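Local coordinates for L-methionine gamma-lyase (Fusobacterium nucleatum subsp. nucleatum ATCC 25586, PDB 7BQW), which belongs to the Cys/Met metabolism family of pyridoxal phosphate-dependent enzymes, a branch of the aminotransferase-like fold, at residues 132-137 and 162-167; 151-156 and 181-186; 324-329 and 344-349. All coordinates share one frame; numbering follows the deposited sequence.

Overall arrangement
Interactions 1 and 2 belong to the large seven-stranded sheet and its surroundings; interaction 3 joins a helix to a strand of the smaller, five-stranded sheet. The first two cross along the chain, their segments alternating as 132-137, 151-156, 162-167 and 181-186, and their centres are about 10 Å apart. They touch where Thr155, just past strand 148-154, packs against Ile163 and Val164, which in turn meet 132-137. Helix 166-171 then carries the chain to strand 180-184. Interaction 3 follows later, about 29 and 28 Å between centres from interactions 1 and 2, and touches neither. The three contacts thus sample both alpha/beta parts of the subunit.

Interaction 1: 132-137 and 162-167; sequences VDTSNL and KIVDLE
An Asx turn built on Asp133, just after strand 128-132, receives the side chain of Lys162 and so ties this turn to the loop ahead of helix 166-171. Asp133 OD1 is the shared acceptor. Lys162 NZ forms a salt bridge to it at 2.8 Å, coming from above the carboxylate plane, 68° out of it. The ammonium group sits between two carboxylates, Asp133 and Asp107, with the stronger bond to Asp107, whose OD2 also accepts from the backbone N of Thr134; such a setting is consistent with a charged amine. Ser135 supplies the other two donors to Asp133 OD1: its backbone N closes the Asx turn at 2.7 Å from Asp133 OD1, on the anti side, and Ser135 OG reaches the same OD1 at 2.6 Å on the syn side, both tilted well out of the carboxylate plane. The hydroxyl can do this because chi1 of Ser135, 77°, places OG between its own backbone N and carbonyl carbon. Three donors thus converge on OD1 and probably limit rotation of the carboxylate.

Before reaching Asp133, the lysine chain runs across the turn. Lys162 CE lies 3.8 Å from Ser135 CB, and the distance from Lys162 CE to Thr134 OG1 is 3.7 Å. Val164 packs on the same turn: Val164 CG2 lies 3.4 Å from Thr134 OG1 and 3.6 Å from Ser135 N, and the Val164 and Thr134 side chains cross at about a right angle.

Strand 128-132 is the outermost strand of the large sheet within this chain, and the turn leads from it into helix 137-141. Leu137 at the start of that helix packs on Ala168 and Leu169 of helix 166-171, while Ile163 faces helix 298-304, where Gln304 bonds to Val164 O and Leu166 N.

Interaction 2: 151-156 and 181-186; sequences VYLETP and VIVDNT
Val151 and Leu153 meet Ile182 and Asp184 through a ladder of main-chain hydrogen bonds between parallel neighbouring strands, 151-154 and 181-184, inclined by 21°. Ile182 N donates to Val151 O at 2.8 Å (168° at the hydrogen), Leu153 N to Ile182 O at 2.8 Å, and Asp184 N to Leu153 O at 2.9 Å.

On one face of the sheet, Leu153 CD1 touches Val181 CG1 at 3.7 Å and also approaches Val183. On the other, Tyr152 swings across to the adjoining strand: with CG opposite the backbone N (chi1 -179°), its ring passes obliquely by Ile182, Tyr152 CD2 lying 3.7 Å from Ile182 CG2, and carries OH to 3.6 Å from Asp184 CB. Farther along this face Glu154 and Asp184 point the same way, side by side, their carboxylate planes nearly perpendicular.

In the next shell, Thr186 N bonds to Asp184 OD1 at 3.2 Å in an Asx turn that orients the carboxylate. A water links the two backbones where the strands part, bridging Asp184 O and Thr155 O, the carbonyl of the cis peptide to Pro156. Helix 166-171, the crossover of this beta-alpha-beta unit, covers Leu153 and Val183; helix 86-97 covers Tyr152 and Ile182. Enzymes of this fold generally hold their cofactor near the C-terminal strand ends.

Polarity rises toward that end, where Glu154 OE1 and Asp184 OD2, 3.7 Å apart, bring two like-charged carboxylates close together in a buried setting.

Interaction 3: 324-329 and 344-349; sequences KTLLNN and TLIQHP
The C-terminal part of helix 319-329 lies against strand 345-347 with Leu327 opposite Ile346; the two axes come within 9.5 Å and run roughly antiparallel, at 153°. No hydrogen bond links the segments, so the contact rests on van der Waals packing, mostly of side chains.

Leu327 reaches across with both branches. Its CD2 methyl sits 3.7 Å from Ile346 CG2 and also rests on the main chain, 3.8 Å from Gln347 CA, while CD1 turns toward the neighbouring residue and lies 3.6 Å from His348 CB. A chi1 of -85°, with CG opposite the carbonyl carbon, sets Leu327 CG on the strand side. Leu326 adds a more distant touch, CD2 to Ile346 CD1 at 4.4 Å.

This is a helix covering one face of the mixed sheet in the C-terminal alpha/beta domain, in which strand 345-347 lies between 372-375 and 334-335. Leu335 joins Leu327 and Ile346 in the apolar layer, and Met352 packs on Leu327 as well.

His348 continues the contact past the strand. Its CD2 approaches Lys324 N at 3.8 Å, and the imidazole is held by its ND1 bond to Leu371 O. Asn329 ND2 folds back to Thr325 O at 2.6 Å, the acceptor lying in the plane of the asparagine amide. Ala40 of a neighbouring subunit packs on Lys324 and Asn328.

Interaction 1: 132-137 and 162-167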
loop_
_atom_site.group_PDB
_atom_site.type_symbol
_atom_site.label_atom_id
_atom_site.label_comp_id
_atom_site.label_asym_id
_atom_site.label_seq_id
_atom_site.Cartn_x
_atom_site.Cartn_y
_atom_site.Cartn_z
ATOM N N VAL A 132 37.868 -17.638 8.772
ATOM C CA VAL A 132 38.955 -17.234 9.663
ATOM C C VAL A 132 38.436 -16.230 10.688
ATOM O O VAL A 132 37.321 -15.712 10.590
ATOM C CB VAL A 132 40.156 -16.619 8.903
ATOM C CG1 VAL A 132 40.541 -17.459 7.700
ATOM C CG2 VAL A 132 39.864 -15.182 8.488
ATOM N N ASP A 133 39.271 -15.941 11.679
ATOM C CA ASP A 133 38.980 -14.842 12.587
ATOM C C ASP A 133 39.416 -13.559 11.903
ATOM O O ASP A 133 40.618 -13.289 11.787
ATOM C CB ASP A 133 39.681 -15.017 13.928
ATOM C CG ASP A 133 39.262 -13.958 14.936
ATOM O OD1 ASP A 133 38.808 -12.873 14.508
ATOM O OD2 ASP A 133 39.386 -14.199 16.158
ATOM N N THR A 134 38.436 -12.766 11.452
ATOM C CA THR A 134 38.771 -11.521 10.781
ATOM C C THR A 134 39.332 -10.484 11.739
ATOM O O THR A 134 39.973 -9.535 11.283
ATOM C CB THR A 134 37.557 -10.959 10.044
ATOM O OG1 THR A 134 36.422 -10.931 10.913
ATOM C CG2 THR A 134 37.228 -11.823 8.851
ATOM N N SER A 135 39.124 -10.634 13.048
ATOM C CA SER A 135 39.747 -9.690 13.970
ATOM C C SER A 135 41.262 -9.859 13.984
ATOM O O SER A 135 41.994 -8.877 14.157
ATOM C CB SER A 135 39.152 -9.835 15.373
ATOM O OG SER A 135 39.660 -10.971 16.048
ATOM N N ASN A 136 41.746 -11.082 13.763
ATOM C CA ASN A 136 43.173 -11.352 13.629
ATOM C C ASN A 136 43.636 -10.918 12.242
ATOM O O ASN A 136 43.271 -11.538 11.238
ATOM C CB ASN A 136 43.450 -12.833 13.852
ATOM C CG ASN A 136 44.932 -13.143 13.926
ATOM O OD1 ASN A 136 45.773 -12.365 13.457
ATOM N ND2 ASN A 136 45.265 -14.281 14.532
ATOM N N LEU A 137 44.485 -9.883 12.191
ATOM C CA LEU A 137 44.882 -9.296 10.911
ATOM C C LEU A 137 45.689 -10.278 10.061
ATOM O O LEU A 137 45.439 -10.426 8.856
ATOM C CB LEU A 137 45.679 -8.010 11.152
ATOM C CG LEU A 137 44.906 -6.693 11.314
ATOM C CD1 LEU A 137 43.933 -6.489 10.159
ATOM C CD2 LEU A 137 44.181 -6.657 12.655
ATOM N N LYS A 162 31.475 -8.519 17.816
ATOM C CA LYS A 162 32.851 -8.482 17.356
ATOM C C LYS A 162 33.078 -7.267 16.459
ATOM O O LYS A 162 32.328 -7.025 15.503
ATOM C CB LYS A 162 33.194 -9.772 16.605
ATOM C CG LYS A 162 34.645 -9.872 16.122
ATOM C CD LYS A 162 35.011 -11.331 15.857
ATOM C CE LYS A 162 35.804 -11.488 14.569
ATOM N NZ LYS A 162 35.975 -12.928 14.228
ATOM N N ILE A 163 34.084 -6.485 16.811
ATOM C CA ILE A 163 34.582 -5.383 16.006
ATOM C C ILE A 163 35.761 -5.909 15.209
ATOM O O ILE A 163 36.407 -6.892 15.590
ATOM C CB ILE A 163 34.966 -4.167 16.879
ATOM C CG1 ILE A 163 33.746 -3.698 17.674
ATOM C CG2 ILE A 163 35.493 -3.003 16.031
ATOM C CD1 ILE A 163 32.628 -3.156 16.792
ATOM N N VAL A 164 36.033 -5.250 14.087
ATOM C CA VAL A 164 37.008 -5.672 13.094
ATOM C C VAL A 164 37.450 -4.434 12.315
ATOM O O VAL A 164 36.619 -3.671 11.811
ATOM C CB VAL A 164 36.399 -6.768 12.196
ATOM C CG1 VAL A 164 37.028 -6.794 10.820
ATOM C CG2 VAL A 164 36.517 -8.116 12.869
ATOM N N ASP A 165 38.763 -4.223 12.230
ATOM C CA ASP A 165 39.339 -2.993 11.684
ATOM C C ASP A 165 39.206 -3.001 10.170
ATOM O O ASP A 165 39.984 -3.652 9.474
ATOM C CB ASP A 165 40.801 -2.869 12.112
ATOM C CG ASP A 165 41.417 -1.523 11.747
ATOM O OD1 ASP A 165 41.206 -1.034 10.614
ATOM O OD2 ASP A 165 42.139 -0.952 12.588
ATOM N N LEU A 166 38.252 -2.228 9.648
ATOM C CA LEU A 166 37.933 -2.313 8.221
ATOM C C LEU A 166 39.046 -1.780 7.343
ATOM O O LEU A 166 39.210 -2.255 6.216
ATOM C CB LEU A 166 36.649 -1.548 7.890
ATOM C CG LEU A 166 35.400 -2.098 8.552
ATOM C CD1 LEU A 166 34.221 -1.206 8.234
ATOM C CD2 LEU A 166 35.192 -3.521 8.075
ATOM N N GLU A 167 39.764 -0.757 7.807
ATOM C CA GLU A 167 40.793 -0.121 6.991
ATOM C C GLU A 167 42.036 -0.995 6.929
ATOM O O GLU A 167 42.595 -1.225 5.849
ATOM C CB GLU A 167 41.131 1.257 7.562
ATOM C CG GLU A 167 42.109 2.084 6.726
ATOM C CD GLU A 167 42.330 3.471 7.310
ATOM O OE1 GLU A 167 42.521 3.566 8.543
ATOM O OE2 GLU A 167 42.305 4.459 6.545
#

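Interaction 2: 151-156 and 181-186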
loop_
_atom_site.group_PDB
_atom_site.type_symbol
_atom_site.label_atom_id
_atom_site.label_comp_id
_atom_site.label_asym_id
_atom_site.label_seq_id
_atom_site.Cartn_x
_atom_site.Cartn_y
_atom_site.Cartn_z
ATOM N N VAL A 151 36.853 -10.631 0.011
ATOM C CA VAL A 151 36.897 -10.658 1.473
ATOM C C VAL A 151 35.620 -10.001 1.988
ATOM O O VAL A 151 35.359 -8.826 1.699
ATOM C CB VAL A 151 38.140 -9.955 2.033
ATOM C CG1 VAL A 151 38.219 -10.214 3.509
ATOM C CG2 VAL A 151 39.405 -10.455 1.336
ATOM N N TYR A 152 34.834 -10.753 2.754
ATOM C CA TYR A 152 33.493 -10.354 3.152
ATOM C C TYR A 152 33.462 -10.198 4.664
ATOM O O TYR A 152 33.723 -11.165 5.384
ATOM C CB TYR A 152 32.467 -11.394 2.689
ATOM C CG TYR A 152 31.050 -11.024 3.056
ATOM C CD1 TYR A 152 30.542 -11.313 4.335
ATOM C CD2 TYR A 152 30.219 -10.367 2.139
ATOM C CE1 TYR A 152 29.271 -10.968 4.693
ATOM C CE2 TYR A 152 28.930 -10.017 2.499
ATOM C CZ TYR A 152 28.468 -10.320 3.779
ATOM O OH TYR A 152 27.199 -9.987 4.145
ATOM N N LEU A 153 33.111 -9.001 5.145
ATOM C CA LEU A 153 33.254 -8.662 6.563
ATOM C C LEU A 153 31.964 -8.087 7.171
ATOM O O LEU A 153 31.066 -7.570 6.481
ATOM C CB LEU A 153 34.402 -7.650 6.778
ATOM C CG LEU A 153 35.786 -7.894 6.170
ATOM C CD1 LEU A 153 36.504 -6.585 5.825
ATOM C CD2 LEU A 153 36.621 -8.733 7.130
ATOM N N GLU A 154 31.913 -8.144 8.504
ATOM C CA GLU A 154 30.769 -7.686 9.280
ATOM C C GLU A 154 31.288 -6.974 10.510
ATOM O O GLU A 154 31.980 -7.591 11.325
ATOM C CB GLU A 154 29.878 -8.852 9.704
ATOM C CG GLU A 154 28.965 -9.369 8.609
ATOM C CD GLU A 154 27.903 -10.333 9.132
ATOM O OE1 GLU A 154 27.123 -10.866 8.305
ATOM O OE2 GLU A 154 27.851 -10.553 10.367
ATOM N N THR A 155 30.961 -5.697 10.660
ATOM C CA THR A 155 31.341 -5.108 11.940
ATOM C C THR A 155 30.485 -3.895 12.303
ATOM O O THR A 155 30.293 -2.995 11.473
ATOM C CB THR A 155 32.833 -4.756 11.951
ATOM O OG1 THR A 155 33.212 -4.430 13.285
ATOM C CG2 THR A 155 33.152 -3.597 11.035
ATOM N N PRO A 156 29.929 -3.842 13.531
ATOM C CA PRO A 156 29.918 -4.908 14.549
ATOM C C PRO A 156 29.199 -6.155 14.051
ATOM O O PRO A 156 28.505 -6.057 13.048
ATOM C CB PRO A 156 29.158 -4.269 15.714
ATOM C CG PRO A 156 29.402 -2.798 15.547
ATOM C CD PRO A 156 29.433 -2.558 14.079
ATOM N N VAL A 181 36.628 -6.094 -1.439
ATOM C CA VAL A 181 36.224 -6.136 -0.036
ATOM C C VAL A 181 34.758 -5.722 0.070
ATOM O O VAL A 181 34.385 -4.609 -0.322
ATOM C CB VAL A 181 37.106 -5.230 0.828
ATOM C CG1 VAL A 181 36.672 -5.349 2.298
ATOM C CG2 VAL A 181 38.550 -5.584 0.622
ATOM N N ILE A 182 33.940 -6.601 0.639
ATOM C CA ILE A 182 32.507 -6.399 0.793
ATOM C C ILE A 182 32.188 -6.347 2.286
ATOM O O ILE A 182 32.543 -7.266 3.036
ATOM C CB ILE A 182 31.706 -7.515 0.086
ATOM C CG1 ILE A 182 32.165 -7.648 -1.376
ATOM C CG2 ILE A 182 30.203 -7.241 0.195
ATOM C CD1 ILE A 182 31.323 -8.586 -2.261
ATOM N N VAL A 183 31.510 -5.282 2.720
ATOM C CA VAL A 183 31.174 -5.107 4.129
ATOM C C VAL A 183 29.660 -4.987 4.306
ATOM O O VAL A 183 28.982 -4.257 3.569
ATOM C CB VAL A 183 31.921 -3.905 4.728
ATOM C CG1 VAL A 183 31.245 -3.436 6.003
ATOM C CG2 VAL A 183 33.375 -4.311 5.001
ATOM N N ASP A 184 29.135 -5.756 5.259
ATOM C CA ASP A 184 27.746 -5.679 5.701
ATOM C C ASP A 184 27.674 -4.592 6.772
ATOM O O ASP A 184 28.044 -4.822 7.927
ATOM C CB ASP A 184 27.292 -7.039 6.223
ATOM C CG ASP A 184 25.811 -7.084 6.580
ATOM O OD1 ASP A 184 25.212 -6.022 6.800
ATOM O OD2 ASP A 184 25.248 -8.194 6.659
ATOM N N ASN A 185 27.214 -3.394 6.378
ATOM C CA ASN A 185 27.130 -2.225 7.255
ATOM C C ASN A 185 25.749 -2.068 7.911
ATOM O O ASN A 185 25.349 -0.939 8.209
ATOM C CB ASN A 185 27.501 -0.953 6.472
ATOM C CG ASN A 185 27.940 0.210 7.389
ATOM O OD1 ASN A 185 28.532 -0.005 8.446
ATOM N ND2 ASN A 185 27.669 1.441 6.960
ATOM N N THR A 186 25.032 -3.178 8.152
ATOM C CA THR A 186 23.660 -3.141 8.661
ATOM C C THR A 186 23.601 -2.637 10.102
ATOM O O THR A 186 22.745 -1.820 10.440
ATOM C CB THR A 186 23.023 -4.532 8.594
ATOM O OG1 THR A 186 23.058 -5.053 7.256
ATOM C CG2 THR A 186 21.578 -4.478 9.089
HETATM O O HOH W 1 27.481 -2.932 10.439
#

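Interaction 3: 324-329 and 344-349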
loop_
_atom_site.group_PDB
_atom_site.type_symbol
_atom_site.label_atom_id
_atom_site.label_comp_id
_atom_site.label_asym_id
_atom_site.label_seq_id
_atom_site.Cartn_x
_atom_site.Cartn_y
_atom_site.Cartn_z
ATOM N N LYS A 324 15.108 -17.767 29.897
ATOM C CA LYS A 324 13.695 -18.085 29.728
ATOM C C LYS A 324 12.830 -17.244 30.656
ATOM O O LYS A 324 11.865 -16.607 30.216
ATOM C CB LYS A 324 13.464 -19.578 29.985
ATOM C CG LYS A 324 12.951 -20.368 28.783
ATOM C CD LYS A 324 13.138 -21.874 28.995
ATOM C CE LYS A 324 11.813 -22.614 29.186
ATOM N NZ LYS A 324 12.031 -24.083 29.298
ATOM N N THR A 325 13.164 -17.232 31.949
ATOM C CA THR A 325 12.347 -16.496 32.912
ATOM C C THR A 325 12.403 -14.994 32.654
ATOM O O THR A 325 11.383 -14.302 32.738
ATOM C CB THR A 325 12.794 -16.810 34.344
ATOM O OG1 THR A 325 12.760 -18.225 34.559
ATOM C CG2 THR A 325 11.890 -16.132 35.369
ATOM N N LEU A 326 13.581 -14.470 32.322
ATOM C CA LEU A 326 13.673 -13.047 32.023
ATOM C C LEU A 326 12.741 -12.680 30.882
ATOM O O LEU A 326 11.885 -11.799 31.024
ATOM C CB LEU A 326 15.110 -12.667 31.687
ATOM C CG LEU A 326 15.207 -11.235 31.181
ATOM C CD1 LEU A 326 14.932 -10.282 32.317
ATOM C CD2 LEU A 326 16.572 -10.976 30.552
ATOM N N LEU A 327 12.862 -13.389 29.755
ATOM C CA LEU A 327 12.095 -13.042 28.569
ATOM C C LEU A 327 10.609 -13.313 28.758
ATOM O O LEU A 327 9.772 -12.613 28.177
ATOM C CB LEU A 327 12.637 -13.801 27.357
ATOM C CG LEU A 327 13.817 -13.052 26.724
ATOM C CD1 LEU A 327 15.166 -13.565 27.232
ATOM C CD2 LEU A 327 13.774 -13.042 25.219
ATOM N N ASN A 328 10.254 -14.310 29.560
ATOM C CA ASN A 328 8.844 -14.624 29.749
ATOM C C ASN A 328 8.135 -13.689 30.730
ATOM O O ASN A 328 6.922 -13.830 30.913
ATOM C CB ASN A 328 8.693 -16.082 30.190
ATOM C CG ASN A 328 8.949 -17.066 29.044
ATOM O OD1 ASN A 328 9.355 -16.668 27.945
ATOM N ND2 ASN A 328 8.716 -18.354 29.298
ATOM N N ASN A 329 8.837 -12.738 31.354
ATOM C CA ASN A 329 8.199 -11.756 32.223
ATOM C C ASN A 329 8.213 -10.335 31.665
ATOM O O ASN A 329 7.488 -9.476 32.185
ATOM C CB ASN A 329 8.862 -11.759 33.609
ATOM C CG ASN A 329 8.527 -13.005 34.413
ATOM O OD1 ASN A 329 7.607 -13.003 35.231
ATOM N ND2 ASN A 329 9.276 -14.077 34.184
ATOM N N THR A 344 11.483 -1.974 21.164
ATOM C CA THR A 344 12.616 -2.721 21.687
ATOM C C THR A 344 12.375 -4.229 21.565
ATOM O O THR A 344 11.332 -4.748 21.977
ATOM C CB THR A 344 12.886 -2.319 23.139
ATOM O OG1 THR A 344 13.495 -1.022 23.160
ATOM C CG2 THR A 344 13.803 -3.341 23.821
ATOM N N LEU A 345 13.344 -4.933 20.992
ATOM C CA LEU A 345 13.234 -6.370 20.784
ATOM C C LEU A 345 14.316 -7.092 21.571
ATOM O O LEU A 345 15.443 -6.605 21.705
ATOM C CB LEU A 345 13.332 -6.732 19.304
ATOM C CG LEU A 345 12.455 -5.904 18.359
ATOM C CD1 LEU A 345 12.744 -6.274 16.929
ATOM C CD2 LEU A 345 11.003 -6.131 18.664
ATOM N N ILE A 346 13.962 -8.248 22.093
ATOM C CA ILE A 346 14.865 -9.044 22.899
ATOM C C ILE A 346 14.765 -10.477 22.410
ATOM O O ILE A 346 13.700 -10.930 21.971
ATOM C CB ILE A 346 14.519 -8.928 24.406
ATOM C CG1 ILE A 346 15.592 -9.590 25.266
ATOM C CG2 ILE A 346 13.114 -9.486 24.677
ATOM C CD1 ILE A 346 15.713 -9.012 26.655
ATOM N N GLN A 347 15.892 -11.185 22.467
ATOM C CA GLN A 347 15.924 -12.592 22.104
ATOM C C GLN A 347 16.968 -13.306 22.947
ATOM O O GLN A 347 17.910 -12.697 23.460
ATOM C CB GLN A 347 16.225 -12.785 20.621
ATOM C CG GLN A 347 17.701 -12.832 20.310
ATOM C CD GLN A 347 17.973 -13.426 18.951
ATOM O OE1 GLN A 347 18.273 -12.711 17.996
ATOM N NE2 GLN A 347 17.852 -14.742 18.851
ATOM N N HIS A 348 16.779 -14.614 23.085
ATOM C CA HIS A 348 17.629 -15.479 23.901
ATOM C C HIS A 348 17.994 -16.651 23.004
ATOM O O HIS A 348 17.275 -17.660 22.971
ATOM C CB HIS A 348 16.896 -15.926 25.165
ATOM C CG HIS A 348 17.657 -16.899 26.017
ATOM N ND1 HIS A 348 19.010 -16.785 26.259
ATOM C CD2 HIS A 348 17.241 -17.980 26.718
ATOM C CE1 HIS A 348 19.396 -17.762 27.059
ATOM N NE2 HIS A 348 18.341 -18.501 27.353
ATOM N N PRO A 349 19.096 -16.545 22.252
ATOM C CA PRO A 349 19.390 -17.536 21.202
ATOM C C PRO A 349 19.262 -18.991 21.632
ATOM O O PRO A 349 18.815 -19.816 20.825
ATOM C CB PRO A 349 20.833 -17.188 20.821
ATOM C CG PRO A 349 20.925 -15.734 21.075
ATOM C CD PRO A 349 20.129 -15.496 22.312
#